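Local atomic coordinates of STIL N-terminal domain-containing protein (Trichoplax adhaerens, PDB entry 5OI9), a protein that probably takes part in centriole assembly as a STIL-family protein, its N-terminal domain perhaps binding CEP85. Residues A112-P115 with G116-I119; S135-I139 with S140-D144; A234-N237 with S238-L242. All coordinates share one frame; numbering follows the deposited sequence. Where two conformers were deposited one is given.

Contact 1: A112-P115 with G116-I119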
# COMPACT_ATOMS: atom_id res chain seq x y z
N ALA A 112 14.90 9.78 -9.02
CA ALA A 112 14.67 10.63 -7.85
C ALA A 112 13.35 10.22 -7.22
O ALA A 112 12.28 10.52 -7.76
CB ALA A 112 14.67 12.11 -8.24
N VAL A 113 13.42 9.54 -6.08
CA VAL A 113 12.22 9.06 -5.41
C VAL A 113 11.49 10.24 -4.78
O VAL A 113 12.03 10.92 -3.90
CB VAL A 113 12.56 7.99 -4.36
CG1 VAL A 113 11.29 7.47 -3.71
CG2 VAL A 113 13.35 6.86 -5.00
N ILE A 114 10.27 10.49 -5.24
CA ILE A 114 9.41 11.53 -4.67
C ILE A 114 8.56 10.89 -3.57
O ILE A 114 8.08 9.76 -3.75
CB ILE A 114 8.53 12.18 -5.75
CG1 ILE A 114 9.40 12.88 -6.80
CG2 ILE A 114 7.54 13.15 -5.14
CD1 ILE A 114 8.59 13.54 -7.90
N PRO A 115 8.37 11.55 -2.43
CA PRO A 115 7.40 11.04 -1.45
C PRO A 115 6.00 10.99 -2.06
O PRO A 115 5.54 11.94 -2.69
CB PRO A 115 7.49 12.06 -0.30
CG PRO A 115 8.14 13.27 -0.89
CD PRO A 115 9.07 12.75 -1.94
N GLY A 116 5.34 9.85 -1.87
CA GLY A 116 4.07 9.59 -2.52
C GLY A 116 4.17 8.79 -3.80
O GLY A 116 3.13 8.53 -4.43
N ASP A 117 5.37 8.40 -4.21
CA ASP A 117 5.55 7.65 -5.45
C ASP A 117 5.32 6.16 -5.20
O ASP A 117 5.92 5.57 -4.30
CB ASP A 117 6.95 7.86 -6.01
CG ASP A 117 7.04 9.07 -6.92
OD1 ASP A 117 5.98 9.69 -7.19
OD2 ASP A 117 8.16 9.41 -7.36
N VAL A 118 4.44 5.56 -6.00
CA VAL A 118 4.38 4.11 -6.12
C VAL A 118 5.47 3.68 -7.10
O VAL A 118 5.52 4.16 -8.23
CB VAL A 118 3.00 3.66 -6.60
CG1 VAL A 118 2.97 2.15 -6.79
CG2 VAL A 118 1.92 4.09 -5.62
N ILE A 119 6.36 2.80 -6.65
CA ILE A 119 7.45 2.30 -7.48
C ILE A 119 7.01 1.00 -8.12
O ILE A 119 6.75 0.01 -7.42
CB ILE A 119 8.74 2.11 -6.66
CG1 ILE A 119 9.07 3.38 -5.87
CG2 ILE A 119 9.89 1.74 -7.58
CD1 ILE A 119 9.42 4.57 -6.73
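The carboxylate of D117 lies obliquely across the side chain of I114. The touching atoms are D117 OD2 and I114 CB, 3.2 Å apart. The same oxygen takes a hydrogen bond from the backbone of I114, with I114 N to D117 OD2 at 3.2 Å. The N-H reaches OD2 from above the carboxylate plane, at 148° on the hydrogen. D117 CG stands beside its own backbone N (chi1 -87°), which folds the carboxylate back over the turn.

That turn is a type II beta turn from I114 to D117. It is closed by the backbone bond from D117 N to I114 O, 3.1 Å long. The two CA atoms at its ends are 5.5 Å apart. P115 and G116 fill the corner. G116 has a positive phi of 96°, and a side chain there would collide with P115 O. The site suits a residue without a side chain. The D117 carboxylate adds a second link across the turn, reaching back to the N-H of I114.

The other carboxylate oxygen, OD1, forms a salt bridge to R91 on strand 85-97. D117 is buried, so this partner probably helps to balance its charge. The turn leads the loop after strand 108-109 into strand 118-126. There D117 rests on L74 of the adjacent antiparallel strand 69-79, V118 shares backbone bonding with G75, and I119 packs on F72 and L74.

Contact 2: S135-I139 with S140-D144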
# COMPACT_ATOMS: atom_id res chain seq x y z
N SER A 135 7.20 -13.41 -19.91
CA SER A 135 5.89 -12.82 -20.15
C SER A 135 4.91 -13.01 -18.97
O SER A 135 4.33 -12.03 -18.51
CB SER A 135 5.28 -13.37 -21.44
OG SER A 135 6.13 -13.14 -22.55
N PRO A 136 4.72 -14.24 -18.49
CA PRO A 136 3.72 -14.47 -17.45
C PRO A 136 4.32 -14.44 -16.04
O PRO A 136 5.51 -14.66 -15.83
CB PRO A 136 3.19 -15.88 -17.78
CG PRO A 136 4.17 -16.48 -18.78
CD PRO A 136 5.33 -15.53 -18.88
N PHE A 137 3.45 -14.16 -15.08
CA PHE A 137 3.81 -14.14 -13.67
C PHE A 137 3.64 -15.54 -13.07
O PHE A 137 2.59 -16.17 -13.25
CB PHE A 137 2.95 -13.14 -12.90
CG PHE A 137 3.41 -11.72 -13.03
CD1 PHE A 137 4.38 -11.21 -12.18
CD2 PHE A 137 2.87 -10.88 -14.00
CE1 PHE A 137 4.80 -9.91 -12.28
CE2 PHE A 137 3.30 -9.56 -14.11
CZ PHE A 137 4.27 -9.08 -13.25
N SER A 138 4.66 -16.00 -12.36
CA SER A 138 4.64 -17.28 -11.67
C SER A 138 4.57 -17.04 -10.17
O SER A 138 4.83 -15.94 -9.68
CB SER A 138 5.87 -18.11 -12.02
OG SER A 138 7.05 -17.50 -11.52
N ILE A 139 4.23 -18.10 -9.43
CA ILE A 139 4.08 -17.95 -7.99
C ILE A 139 5.43 -17.69 -7.32
O ILE A 139 5.49 -17.04 -6.27
CB ILE A 139 3.37 -19.19 -7.40
CG1 ILE A 139 3.07 -18.99 -5.91
CG2 ILE A 139 4.19 -20.45 -7.63
CD1 ILE A 139 2.19 -17.79 -5.63
N SER A 140 6.52 -18.16 -7.93
CA SER A 140 7.85 -17.86 -7.39
C SER A 140 8.13 -16.36 -7.45
O SER A 140 8.74 -15.80 -6.53
CB SER A 140 8.92 -18.64 -8.14
OG SER A 140 9.05 -18.18 -9.48
N GLU A 141 7.70 -15.71 -8.52
CA GLU A 141 7.89 -14.26 -8.63
C GLU A 141 7.03 -13.52 -7.62
O GLU A 141 7.48 -12.56 -6.99
CB GLU A 141 7.58 -13.81 -10.06
CG GLU A 141 8.00 -12.38 -10.38
CD GLU A 141 7.81 -12.04 -11.84
OE1 GLU A 141 7.54 -12.96 -12.64
OE2 GLU A 141 7.91 -10.84 -12.19
N TYR A 142 5.77 -13.96 -7.44
CA TYR A 142 4.92 -13.36 -6.42
C TYR A 142 5.50 -13.57 -5.03
O TYR A 142 5.46 -12.67 -4.18
CB TYR A 142 3.51 -13.94 -6.49
CG TYR A 142 2.70 -13.57 -7.72
CD1 TYR A 142 2.30 -12.26 -7.94
CD2 TYR A 142 2.31 -14.54 -8.63
CE1 TYR A 142 1.54 -11.92 -9.05
CE2 TYR A 142 1.55 -14.21 -9.74
CZ TYR A 142 1.17 -12.90 -9.94
OH TYR A 142 0.42 -12.56 -11.04
N TYR A 143 6.04 -14.77 -4.77
CA TYR A 143 6.56 -15.10 -3.45
C TYR A 143 7.74 -14.20 -3.10
O TYR A 143 7.82 -13.67 -1.98
CB TYR A 143 6.97 -16.57 -3.40
CG TYR A 143 7.74 -16.96 -2.16
CD1 TYR A 143 7.08 -17.29 -0.99
CD2 TYR A 143 9.13 -17.01 -2.17
CE1 TYR A 143 7.78 -17.66 0.15
CE2 TYR A 143 9.84 -17.37 -1.04
CZ TYR A 143 9.16 -17.69 0.12
OH TYR A 143 9.86 -18.05 1.25
N ASP A 144 8.68 -14.03 -4.03
CA ASP A 144 9.83 -13.18 -3.76
C ASP A 144 9.42 -11.73 -3.54
O ASP A 144 10.00 -11.04 -2.70
CB ASP A 144 10.85 -13.29 -4.90
CG ASP A 144 11.53 -14.65 -4.93
OD1 ASP A 144 11.78 -15.21 -3.85
OD2 ASP A 144 11.81 -15.15 -6.04
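F137, I139 and Y142 carry most of this contact, which forms the N-terminal end of helix 139-155. S138 holds the N-cap position. The Y142 ring turns back to the entering chain, with CZ and OH against F137 CB. Y142 OH comes within 3.2 Å of F137 CB. The two side chains cross at about a right angle. Their rings are nearly parallel, with planes at 28°, but they are slid apart and barely overlap; the centroids are 5.5 Å from each other.

I139 meets the other end of the tyrosine. Its CD1 lies 4.2 Å from Y142 CB, and its CA sits at the edge of the Y142 ring, in plane. The helical bonding opens at the N-cap residue, where Y142 N bonds to S138 O at 3.1 Å. E141 N gives the same oxygen a weak second bond. The next helical bond follows from Y143 N to I139 O, at 2.8 Å.

E141 reaches back along the first turn. Its CG is anti to the backbone N (chi1 -168°) and the chain is extended beyond, which carries the carboxylate obliquely to the F137 ring. E141 OE2 stands 3.2 Å from F137 CE1. It also has a weak hydrogen bond to NE2 of H171, whose ring stacks on F137. Lying in the first turn, the E141 carboxylate would probably be favoured by the helix N-terminus.

The helix start lies against two strands of the nine-strand sheet. Y142 packs on F322 and Q326 of strand 322-334 and on V190 of strand 180-192. At the cap itself, S138 OG and S140 OG share a hydrogen bond of 2.9 Å, in which either could be the donor.

Contact 3: A234-N237 with S238-L242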
# COMPACT_ATOMS: atom_id res chain seq x y z
N ALA A 234 1.23 4.05 24.43
CA ALA A 234 1.92 3.48 25.57
C ALA A 234 0.99 3.50 26.78
O ALA A 234 -0.12 4.03 26.73
CB ALA A 234 3.22 4.24 25.84
N ILE A 235 1.45 2.92 27.88
CA ILE A 235 0.63 2.80 29.09
C ILE A 235 1.53 2.98 30.30
O ILE A 235 2.70 2.57 30.28
CB ILE A 235 -0.12 1.45 29.12
CG1 ILE A 235 -1.14 1.41 30.26
CG2 ILE A 235 0.85 0.29 29.22
CD1 ILE A 235 -2.08 0.22 30.20
N ASN A 236 1.00 3.62 31.34
CA ASN A 236 1.76 3.90 32.56
C ASN A 236 1.28 3.01 33.70
O ASN A 236 0.44 2.12 33.53
CB ASN A 236 1.65 5.38 32.93
CG ASN A 236 0.22 5.83 33.17
OD1 ASN A 236 -0.71 5.02 33.24
ND2 ASN A 236 0.03 7.14 33.31
N ASN A 237 1.83 3.27 34.89
CA ASN A 237 1.54 2.43 36.05
C ASN A 237 0.07 2.47 36.44
O ASN A 237 -0.48 1.47 36.91
CB ASN A 237 2.41 2.86 37.23
CG ASN A 237 3.88 2.88 36.89
OD1 ASN A 237 4.43 1.90 36.40
ND2 ASN A 237 4.53 4.02 37.13
N SER A 238 -0.59 3.61 36.24
CA SER A 238 -2.01 3.75 36.54
C SER A 238 -2.91 3.15 35.46
O SER A 238 -4.13 3.36 35.51
CB SER A 238 -2.37 5.22 36.75
OG SER A 238 -1.60 5.79 37.80
N HIS A 239 -2.33 2.41 34.51
CA HIS A 239 -3.07 1.81 33.40
C HIS A 239 -3.80 2.87 32.57
O HIS A 239 -4.92 2.66 32.10
CB HIS A 239 -4.05 0.74 33.89
CG HIS A 239 -3.38 -0.51 34.38
ND1 HIS A 239 -4.07 -1.66 34.69
CD2 HIS A 239 -2.07 -0.78 34.61
CE1 HIS A 239 -3.23 -2.59 35.09
NE2 HIS A 239 -2.00 -2.08 35.05
N ASN A 240 -3.15 4.02 32.39
CA ASN A 240 -3.65 5.08 31.53
C ASN A 240 -2.83 5.11 30.24
O ASN A 240 -1.64 4.80 30.23
CB ASN A 240 -3.59 6.44 32.22
CG ASN A 240 -4.46 6.50 33.46
OD1 ASN A 240 -4.00 6.88 34.54
ND2 ASN A 240 -5.72 6.11 33.32
N LEU A 241 -3.49 5.51 29.15
CA LEU A 241 -2.89 5.50 27.83
C LEU A 241 -2.09 6.77 27.58
O LEU A 241 -2.54 7.87 27.90
CB LEU A 241 -3.97 5.35 26.75
CG LEU A 241 -4.92 4.16 26.89
CD1 LEU A 241 -5.87 4.10 25.71
CD2 LEU A 241 -4.15 2.86 27.04
N LEU A 242 -0.90 6.60 27.01
CA LEU A 242 -0.05 7.71 26.61
C LEU A 242 0.15 7.64 25.10
O LEU A 242 0.56 6.61 24.57
CB LEU A 242 1.30 7.65 27.33
CG LEU A 242 1.39 8.32 28.70
CD1 LEU A 242 2.68 7.94 29.41
CD2 LEU A 242 1.30 9.82 28.54
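The chain reverses here, the two segments running 162° apart in direction, as the tip of a beta hairpin between strands 229-235 and 241-245. The tip is a type I turn from N236 to H239 followed by a G1 bulge, a classic 3:5 hairpin. H239 takes the bulge position, usually a glycine, with positive phi and psi. A234 and L242 form a hydrogen-bonded antiparallel pair: A234 N to L242 O is 2.6 Å and L242 N to A234 O is 2.7 Å. I235 and L241 are the next pair, non-hydrogen-bonded. At the bulge, N236 N bonds to N240 O (3.1 Å) while H239 N bonds to N236 O (3.0 Å).

N236 adds a side-chain brace. Its CG sits between its own backbone N and carbonyl carbon, the crowded position (chi1 60°). This points the amide across the turn, and N236 OD1 accepts a bond of 2.8 Å from N240 N, at 155° on the hydrogen. The same OD1 lies 3.4 Å from N240 CB. N236 is thus tied to N240 by main chain and side chain together. An alanine here removes OD1, so the N-H of N240 would probably be left without its mate and the bulge would be held by the main chain alone.

I235 runs alongside H239, on the face it shares with L241. I235 CG1 comes within 3.7 Å of H239 CA, and L17 touches both residues. The H239 ring presents its edge to N236 O, and its ND1 has a weak hydrogen bond to K16 O. Beyond the paired strand, L241 has backbone bonds with S205 and V207. On the face opposite I235, A234 CB meets L242 CB at 4.2 Å.

In the fold
The three contacts are local turns and caps, met in series along the chain. None touches another. Contacts 1 and 2 belong to the part built on the nine-strand sheet. Contact 1 leads into strand 118-126, and contact 2 starts helix 139-155, the next helix in the chain. Their centres are 24 Å apart and their nearest atoms about 11 Å. Contact 3 closes the hairpin at one border of the separate seven-strand sheet. Its centre lies 37 Å from that of contact 1 and 46 Å from that of contact 2, on the opposite side of the chain's centre from contact 2. The geometry does not tie any of the three to a partner site.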